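Local coordinates for peroxisomal membrane protein PEX15 (Saccharomyces cerevisiae, PDB 5VXV), which tethers the AAA-ATPase pair PEX1 and PEX6 to the peroxisomal membrane, where they extract the import receptor PEX5, at residues N68-L72 with F97-C101; I141-Q147 with T184-L190. Where two conformers were deposited one is given. Numbering follows the deposited sequence.

Interaction 1 of 2, residues N68-L72 with F97-C101; sequences NIFTL and FFRCC
Build Asn68-Phe70 as the last three residues of helix 60-70; Thr71 leaves helical phi/psi (-89/122), and Leu72, beyond the helix end, still reaches Cys101 with its tip. Phe97-Cys101 is regular helix throughout, with Cys101 N hydrogen-bonded to Phe97 O (3.0 Å). The nearest CA atoms across the segments are those of Phe70 and Cys101, 4.9 Å apart; Phe70 points toward the second helix with chi1 m (-61°).

Phe97 comes first. Its t rotamer brings CD1 to 3.5 Å from CE1 of Phe70, near the plane of the Phe70 ring; the two ring centroids are 5.5 Å apart and the planes inclined at 56°. CE1 of Phe97 also sits 4.0 Å from the buried O of Ile69. Phe98 points away and packs on helix 112-136; Arg99 forms a salt bridge with Asp50. Cys100 then lies over one face of Phe70 (chi1 m): its CB is 3.4 Å from the ring centroid, a CH-pi contact, and its SG 4.2 Å from it. Cys101 SG touches Leu72 CD2 at 3.8 Å, while a water donates to Phe70 O (2.7 Å) and Cys101 O (2.8 Å).

A helix-end aromatic packed against a neighbouring helix, a cysteine over its ring face, thus makes a Cys sulfur-aromatic contact in this mainly helical, predicted cytosolic domain.

Interaction 2 of 2, residues I141-Q147 with T184-L190; sequences IDVVGLQ and TLKGLYL
Three residues carry most of this contact: Leu190, Val143 and Leu188. It packs the start of helix 143-161 against the end of helix 181-187 and the extended segment after it. Ile141 and Asp142 are extended and lead into helix 143-161, which starts with Asp142 at the N-cap: its OD1 accepts from Gly145 N at 3.0 Å. In the other segment, Thr184-Lys186 belong to the end of helix 181-187, and from Leu188 the chain runs extended (phi/psi -114/139, then -121/132 at Tyr189) before turning at Leu190. The CA atoms of Val143 and Leu190 are 6.7 Å apart, those of Gln147 and Leu185 8.5 Å.

Leu190 starts out sideways, but its end reaches the helix: CD2 lies 3.4 Å from Val143 CG1 and 3.9 Å from Val144 CG2, and CD1 3.2 Å from Gln147 OE1. Val143, chi1 t, also sets CG1 3.8 Å from Tyr189 O and CG2 4.1 Å from Leu188 CB. Leu188 points at the helix in an m,t rotamer, with CD1 3.7 Å from Ile141 CG2 and 4.4 Å from Leu146 CD2. The same CD2 of Leu146 also lies 3.6 Å from Leu185 CD2.

Helix 196-217 flanks the contact, with Ile196 against Val143 and Ala199 against Leu190. Branched aliphatic side chains make most of the contacts, so the two segments are held by van der Waals fit and hydrophobic burial, without direct hydrogen bonds between them.

In the fold
The two contacts follow one another along the chain, interaction 1 closing before interaction 2 opens. Their centres are about 25 Å apart and their nearest atoms about 8 Å, so they do not touch. Interaction 1 is fully buried, its centre about 8 Å from the centre of the chain; that of interaction 2 is about 17 Å out, and the contact is only partly buried. Helix 143-161 connects their surroundings: it begins in interaction 2, and further along Leu149 touches Phe98 and Ile152 touches Arg99. Helix 112-136 likewise borders both, through Leu122 on Leu72 and Ile134 on Leu146. Both join helices that are not neighbours in sequence, with one helix intervening.

Interaction 1 of 2, residues N68-L72 with F97-C101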
ATOM      1  N   ASN A  68      -4.460  13.203   6.750  0.57 23.26           N
ATOM      2  CA  ASN A  68      -4.248  14.156   5.667  0.57 23.18           C
ATOM      3  C   ASN A  68      -3.313  13.590   4.605  0.57 21.47           C
ATOM      4  O   ASN A  68      -3.444  13.925   3.422  0.57 22.11           O
ATOM      5  CB  ASN A  68      -3.690  15.464   6.223  0.57 24.61           C
ATOM      6  CG  ASN A  68      -4.070  16.663   5.380  0.57 25.63           C
ATOM      7  N   ILE A  69      -2.376  12.726   4.999  1.00 18.46           N
ATOM      8  CA  ILE A  69      -1.414  12.193   4.041  1.00 16.54           C
ATOM      9  C   ILE A  69      -1.989  11.016   3.256  1.00 16.76           C
ATOM     10  O   ILE A  69      -1.578  10.780   2.113  1.00 17.08           O
ATOM     11  CB  ILE A  69      -0.115  11.783   4.759  1.00 17.00           C
ATOM     12  CG1 ILE A  69       0.476  12.962   5.543  1.00 17.93           C
ATOM     13  CG2 ILE A  69       0.908  11.244   3.763  1.00 17.60           C
ATOM     14  CD1 ILE A  69       0.773  14.199   4.708  1.00 18.42           C
ATOM     15  N   PHE A  70      -2.924  10.257   3.834  1.00 15.74           N
ATOM     16  CA  PHE A  70      -3.380   9.009   3.225  1.00 16.43           C
ATOM     17  C   PHE A  70      -4.859   9.012   2.854  1.00 17.04           C
ATOM     18  O   PHE A  70      -5.382   7.965   2.453  1.00 17.88           O
ATOM     19  CB  PHE A  70      -3.085   7.828   4.156  1.00 17.00           C
ATOM     20  CG  PHE A  70      -1.621   7.640   4.447  1.00 16.14           C
ATOM     21  CD1 PHE A  70      -0.719   7.417   3.418  1.00 15.97           C
ATOM     22  CD2 PHE A  70      -1.151   7.676   5.744  1.00 15.87           C
ATOM     23  CE1 PHE A  70       0.622   7.242   3.678  1.00 15.90           C
ATOM     24  CE2 PHE A  70       0.192   7.505   6.013  1.00 16.22           C
ATOM     25  CZ  PHE A  70       1.081   7.285   4.977  1.00 15.44           C
ATOM     26  N   THR A  71      -5.546  10.145   2.975  1.00 17.20           N
ATOM     27  CA  THR A  71      -6.910  10.285   2.475  1.00 18.87           C
ATOM     28  C   THR A  71      -6.830  10.766   1.031  1.00 18.74           C
ATOM     29  O   THR A  71      -6.256  11.826   0.756  1.00 17.41           O
ATOM     30  CB  THR A  71      -7.717  11.251   3.343  1.00 21.02           C
ATOM     31  OG1 THR A  71      -7.802  10.735   4.677  1.00 20.75           O
ATOM     32  CG2 THR A  71      -9.130  11.432   2.798  1.00 23.32           C
ATOM     33  N   LEU A  72      -7.420   9.991   0.117  1.00 19.69           N
ATOM     34  CA  LEU A  72      -7.022  10.044  -1.288  1.00 18.82           C
ATOM     35  C   LEU A  72      -7.244  11.412  -1.921  1.00 21.00           C
ATOM     36  O   LEU A  72      -6.476  11.807  -2.806  1.00 21.68           O
ATOM     37  CB  LEU A  72      -7.772   8.971  -2.080  1.00 19.94           C
ATOM     38  CG  LEU A  72      -7.476   7.523  -1.683  1.00 21.95           C
ATOM     39  CD1 LEU A  72      -8.326   6.562  -2.500  1.00 25.11           C
ATOM     40  CD2 LEU A  72      -5.994   7.202  -1.850  1.00 21.16           C
ATOM     41  N   PHE A  97       2.860   2.753   0.885  1.00 12.65           N
ATOM     42  CA  PHE A  97       1.924   3.866   0.793  1.00 13.13           C
ATOM     43  C   PHE A  97       0.511   3.374   0.503  1.00 13.88           C
ATOM     44  O   PHE A  97      -0.451   3.794   1.156  1.00 13.39           O
ATOM     45  CB  PHE A  97       2.386   4.848  -0.285  1.00 14.87           C
ATOM     46  CG  PHE A  97       1.415   5.964  -0.537  1.00 17.22           C
ATOM     47  CD1 PHE A  97       1.444   7.117   0.233  1.00 20.09           C
ATOM     48  CD2 PHE A  97       0.465   5.858  -1.539  1.00 18.17           C
ATOM     49  CE1 PHE A  97       0.542   8.138   0.004  1.00 19.96           C
ATOM     50  CE2 PHE A  97      -0.437   6.878  -1.773  1.00 20.21           C
ATOM     51  CZ  PHE A  97      -0.398   8.018  -0.999  1.00 19.80           C
ATOM     52  N   PHE A  98       0.363   2.476  -0.475  1.00 13.76           N
ATOM     53  CA  PHE A  98      -0.963   1.951  -0.785  1.00 12.64           C
ATOM     54  C   PHE A  98      -1.565   1.240   0.422  1.00 13.53           C
ATOM     55  O   PHE A  98      -2.759   1.388   0.708  1.00 13.78           O
ATOM     56  CB  PHE A  98      -0.900   1.012  -1.994  1.00 13.39           C
ATOM     57  CG  PHE A  98      -0.726   1.717  -3.321  1.00 13.03           C
ATOM     58  CD1 PHE A  98      -1.400   2.897  -3.594  1.00 13.18           C
ATOM     59  CD2 PHE A  98       0.114   1.197  -4.293  1.00 14.21           C
ATOM     60  CE1 PHE A  98      -1.243   3.541  -4.809  1.00 14.18           C
ATOM     61  CE2 PHE A  98       0.273   1.838  -5.511  1.00 14.74           C
ATOM     62  CZ  PHE A  98      -0.406   3.011  -5.766  1.00 13.76           C
ATOM     63  N   ARG A  99      -0.754   0.477   1.158  1.00 13.08           N
ATOM     64  CA  ARG A  99      -1.276  -0.203   2.341  1.00 12.15           C
ATOM     65  C   ARG A  99      -1.753   0.803   3.383  1.00 12.60           C
ATOM     66  O   ARG A  99      -2.734   0.553   4.093  1.00 12.96           O
ATOM     67  CB  ARG A  99      -0.217  -1.133   2.931  1.00 13.17           C
ATOM     68  CG  ARG A  99       0.016  -2.394   2.113  1.00 14.55           C
ATOM     69  CD  ARG A  99       0.732  -3.470   2.922  1.00 16.48           C
ATOM     70  NE  ARG A  99       2.113  -3.106   3.230  1.00 15.88           N
ATOM     71  CZ  ARG A  99       3.174  -3.466   2.512  1.00 18.22           C
ATOM     72  NH1 ARG A  99       3.038  -4.214   1.423  1.00 19.48           N
ATOM     73  NH2 ARG A  99       4.383  -3.076   2.886  1.00 19.21           N
ATOM     74  N   CYS A 100      -1.075   1.949   3.489  1.00 13.10           N
ATOM     75  CA  CYS A 100      -1.511   2.980   4.428  1.00 12.52           C
ATOM     76  C   CYS A 100      -2.839   3.593   3.997  1.00 13.38           C
ATOM     77  O   CYS A 100      -3.705   3.861   4.837  1.00 14.13           O
ATOM     78  CB  CYS A 100      -0.436   4.058   4.563  1.00 13.31           C
ATOM     79  SG  CYS A 100       1.051   3.500   5.425  1.00 15.01           S
ATOM     80  N   CYS A 101      -3.023   3.822   2.694  1.00 13.92           N
ATOM     81  CA  CYS A 101      -4.315   4.300   2.208  1.00 13.27           C
ATOM     82  C   CYS A 101      -5.416   3.295   2.520  1.00 13.57           C
ATOM     83  O   CYS A 101      -6.526   3.675   2.910  1.00 14.63           O
ATOM     84  CB  CYS A 101      -4.249   4.562   0.704  1.00 13.88           C
ATOM     85  SG  CYS A 101      -3.125   5.889   0.215  1.00 16.25           S
TER
HETATM   86  O   HOH W   1      -7.273   6.123   1.802  1.00 17.89           O

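Interaction 2 of 2, residues I141-Q147 with T184-L190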
ATOM      1  N   ILE A 141      12.252  -4.152 -14.302  1.00 17.32           N
ATOM      2  CA  ILE A 141      11.151  -4.436 -13.383  1.00 17.22           C
ATOM      3  C   ILE A 141      11.685  -5.018 -12.082  1.00 17.23           C
ATOM      4  O   ILE A 141      12.549  -5.904 -12.084  1.00 18.80           O
ATOM      5  CB  ILE A 141      10.139  -5.408 -14.023  1.00 17.17           C
ATOM      6  CG1 ILE A 141       9.499  -4.799 -15.275  1.00 16.69           C
ATOM      7  CG2 ILE A 141       9.064  -5.811 -13.003  1.00 17.94           C
ATOM      8  CD1 ILE A 141       8.476  -3.708 -15.008  1.00 17.36           C
ATOM      9  N   ASP A 142      11.141  -4.534 -10.965  1.00 16.31           N
ATOM     10  CA  ASP A 142      11.317  -5.148  -9.647  1.00 15.25           C
ATOM     11  C   ASP A 142      10.295  -6.274  -9.535  1.00 16.17           C
ATOM     12  O   ASP A 142       9.123  -6.038  -9.234  1.00 17.15           O
ATOM     13  CB  ASP A 142      11.138  -4.101  -8.552  1.00 14.18           C
ATOM     14  CG  ASP A 142      11.221  -4.680  -7.149  1.00 16.69           C
ATOM     15  OD1 ASP A 142      11.368  -5.909  -6.995  1.00 18.32           O
ATOM     16  OD2 ASP A 142      11.123  -3.886  -6.191  1.00 19.16           O
ATOM     17  N   VAL A 143      10.746  -7.505  -9.782  0.53 16.68           N
ATOM     18  CA  VAL A 143       9.833  -8.642  -9.884  0.53 16.37           C
ATOM     19  C   VAL A 143       9.107  -8.867  -8.561  0.53 15.97           C
ATOM     20  O   VAL A 143       7.882  -9.036  -8.526  0.53 15.54           O
ATOM     21  CB  VAL A 143      10.604  -9.897 -10.337  0.53 17.42           C
ATOM     22  CG1 VAL A 143       9.804 -11.169 -10.091  0.53 16.59           C
ATOM     23  CG2 VAL A 143      10.963  -9.783 -11.811  0.53 19.03           C
ATOM     24  N   VAL A 144       9.850  -8.872  -7.454  1.00 16.31           N
ATOM     25  CA  VAL A 144       9.240  -9.149  -6.154  1.00 17.95           C
ATOM     26  C   VAL A 144       8.309  -8.013  -5.749  1.00 16.73           C
ATOM     27  O   VAL A 144       7.205  -8.248  -5.239  1.00 15.87           O
ATOM     28  CB  VAL A 144      10.326  -9.401  -5.093  1.00 20.59           C
ATOM     29  CG1 VAL A 144       9.700  -9.575  -3.709  1.00 23.46           C
ATOM     30  CG2 VAL A 144      11.134 -10.632  -5.460  1.00 19.90           C
ATOM     31  N   GLY A 145       8.731  -6.770  -5.968  1.00 15.60           N
ATOM     32  CA  GLY A 145       7.865  -5.644  -5.660  1.00 15.11           C
ATOM     33  C   GLY A 145       6.598  -5.643  -6.491  1.00 14.88           C
ATOM     34  O   GLY A 145       5.525  -5.271  -6.006  1.00 13.62           O
ATOM     35  N   LEU A 146       6.702  -6.057  -7.757  1.00 14.87           N
ATOM     36  CA  LEU A 146       5.529  -6.083  -8.626  1.00 12.90           C
ATOM     37  C   LEU A 146       4.556  -7.178  -8.205  1.00 12.83           C
ATOM     38  O   LEU A 146       3.342  -6.950  -8.172  1.00 13.23           O
ATOM     39  CB  LEU A 146       5.955  -6.264 -10.084  1.00 13.26           C
ATOM     40  CG  LEU A 146       4.825  -6.311 -11.116  1.00 12.91           C
ATOM     41  CD1 LEU A 146       3.902  -5.107 -10.990  1.00 14.85           C
ATOM     42  CD2 LEU A 146       5.403  -6.389 -12.520  1.00 13.00           C
ATOM     43  N   GLN A 147       5.062  -8.367  -7.862  1.00 13.12           N
ATOM     44  CA  GLN A 147       4.192  -9.394  -7.297  1.00 13.65           C
ATOM     45  C   GLN A 147       3.446  -8.855  -6.084  1.00 12.66           C
ATOM     46  O   GLN A 147       2.231  -9.038  -5.956  1.00 13.38           O
ATOM     47  CB  GLN A 147       4.993 -10.641  -6.909  1.00 15.70           C
ATOM     48  CG  GLN A 147       4.112 -11.745  -6.317  1.00 18.09           C
ATOM     49  CD  GLN A 147       4.896 -12.911  -5.748  1.00 23.73           C
ATOM     50  OE1 GLN A 147       6.125 -12.912  -5.744  1.00 27.02           O
ATOM     51  NE2 GLN A 147       4.178 -13.911  -5.252  1.00 25.00           N
ATOM     52  N   THR A 184       3.232  -9.225 -19.445  1.00 21.21           N
ATOM     53  CA  THR A 184       4.346  -8.844 -18.583  1.00 22.47           C
ATOM     54  C   THR A 184       4.558  -9.872 -17.479  1.00 19.64           C
ATOM     55  O   THR A 184       5.674 -10.366 -17.280  1.00 19.91           O
ATOM     56  CB  THR A 184       4.096  -7.455 -17.982  1.00 25.69           C
ATOM     57  OG1 THR A 184       4.207  -6.460 -19.006  1.00 30.25           O
ATOM     58  CG2 THR A 184       5.095  -7.138 -16.866  1.00 26.28           C
ATOM     59  N   LEU A 185       3.492 -10.209 -16.749  1.00 17.46           N
ATOM     60  CA  LEU A 185       3.643 -11.057 -15.572  1.00 15.54           C
ATOM     61  C   LEU A 185       4.004 -12.493 -15.939  1.00 16.33           C
ATOM     62  O   LEU A 185       4.657 -13.183 -15.148  1.00 15.78           O
ATOM     63  CB  LEU A 185       2.361 -11.023 -14.738  1.00 13.90           C
ATOM     64  CG  LEU A 185       1.931  -9.652 -14.205  1.00 14.46           C
ATOM     65  CD1 LEU A 185       0.725  -9.792 -13.291  1.00 14.89           C
ATOM     66  CD2 LEU A 185       3.066  -8.945 -13.471  1.00 16.50           C
ATOM     67  N   LYS A 186       3.594 -12.963 -17.121  1.00 16.60           N
ATOM     68  CA  LYS A 186       3.978 -14.300 -17.563  1.00 18.35           C
ATOM     69  C   LYS A 186       5.425 -14.373 -18.027  1.00 18.06           C
ATOM     70  O   LYS A 186       6.005 -15.465 -18.027  1.00 19.76           O
ATOM     71  CB  LYS A 186       3.076 -14.776 -18.706  1.00 20.97           C
ATOM     72  CG  LYS A 186       1.654 -15.117 -18.292  1.00 23.55           C
ATOM     73  CD  LYS A 186       0.885 -15.768 -19.440  1.00 28.41           C
ATOM     74  CE  LYS A 186       1.318 -17.213 -19.668  1.00 35.67           C
ATOM     75  NZ  LYS A 186       0.481 -17.897 -20.692  1.00 40.63           N
ATOM     76  N   GLY A 187       6.015 -13.250 -18.427  1.00 19.10           N
ATOM     77  CA  GLY A 187       7.363 -13.218 -18.947  1.00 21.01           C
ATOM     78  C   GLY A 187       8.432 -12.873 -17.938  1.00 20.28           C
ATOM     79  O   GLY A 187       9.614 -12.858 -18.293  1.00 22.73           O
ATOM     80  N   LEU A 188       8.054 -12.593 -16.694  1.00 17.80           N
ATOM     81  CA  LEU A 188       8.987 -12.275 -15.623  1.00 17.36           C
ATOM     82  C   LEU A 188       8.938 -13.382 -14.582  1.00 16.91           C
ATOM     83  O   LEU A 188       7.858 -13.875 -14.239  1.00 18.04           O
ATOM     84  CB  LEU A 188       8.642 -10.930 -14.983  1.00 19.06           C
ATOM     85  CG  LEU A 188       8.687  -9.731 -15.930  1.00 24.29           C
ATOM     86  CD1 LEU A 188       8.007  -8.535 -15.291  1.00 26.16           C
ATOM     87  CD2 LEU A 188      10.121  -9.399 -16.305  1.00 28.28           C
ATOM     88  N   TYR A 189      10.106 -13.769 -14.074  1.00 17.70           N
ATOM     89  CA  TYR A 189      10.236 -14.987 -13.287  1.00 18.47           C
ATOM     90  C   TYR A 189      10.762 -14.690 -11.892  1.00 19.36           C
ATOM     91  O   TYR A 189      11.750 -13.966 -11.728  1.00 19.82           O
ATOM     92  CB  TYR A 189      11.145 -15.984 -14.003  1.00 20.17           C
ATOM     93  CG  TYR A 189      10.504 -16.509 -15.260  1.00 22.68           C
ATOM     94  CD1 TYR A 189       9.627 -17.581 -15.212  1.00 23.04           C
ATOM     95  CD2 TYR A 189      10.745 -15.911 -16.487  1.00 25.94           C
ATOM     96  CE1 TYR A 189       9.023 -18.059 -16.356  1.00 24.06           C
ATOM     97  CE2 TYR A 189      10.144 -16.383 -17.637  1.00 28.28           C
ATOM     98  CZ  TYR A 189       9.283 -17.455 -17.564  1.00 28.85           C
ATOM     99  OH  TYR A 189       8.682 -17.930 -18.706  1.00 33.18           O
ATOM    100  N   LEU A 190      10.083 -15.258 -10.895  1.00 17.80           N
ATOM    101  CA  LEU A 190      10.578 -15.268  -9.526  1.00 19.91           C
ATOM    102  C   LEU A 190      11.596 -16.378  -9.316  1.00 21.70           C
ATOM    103  O   LEU A 190      12.509 -16.237  -8.495  1.00 22.34           O
ATOM    104  CB  LEU A 190       9.403 -15.435  -8.564  1.00 20.18           C
ATOM    105  CG  LEU A 190       8.464 -14.229  -8.523  1.00 24.11           C
ATOM    106  CD1 LEU A 190       7.035 -14.642  -8.221  1.00 25.65           C
ATOM    107  CD2 LEU A 190       8.961 -13.230  -7.491  1.00 25.03           C
TER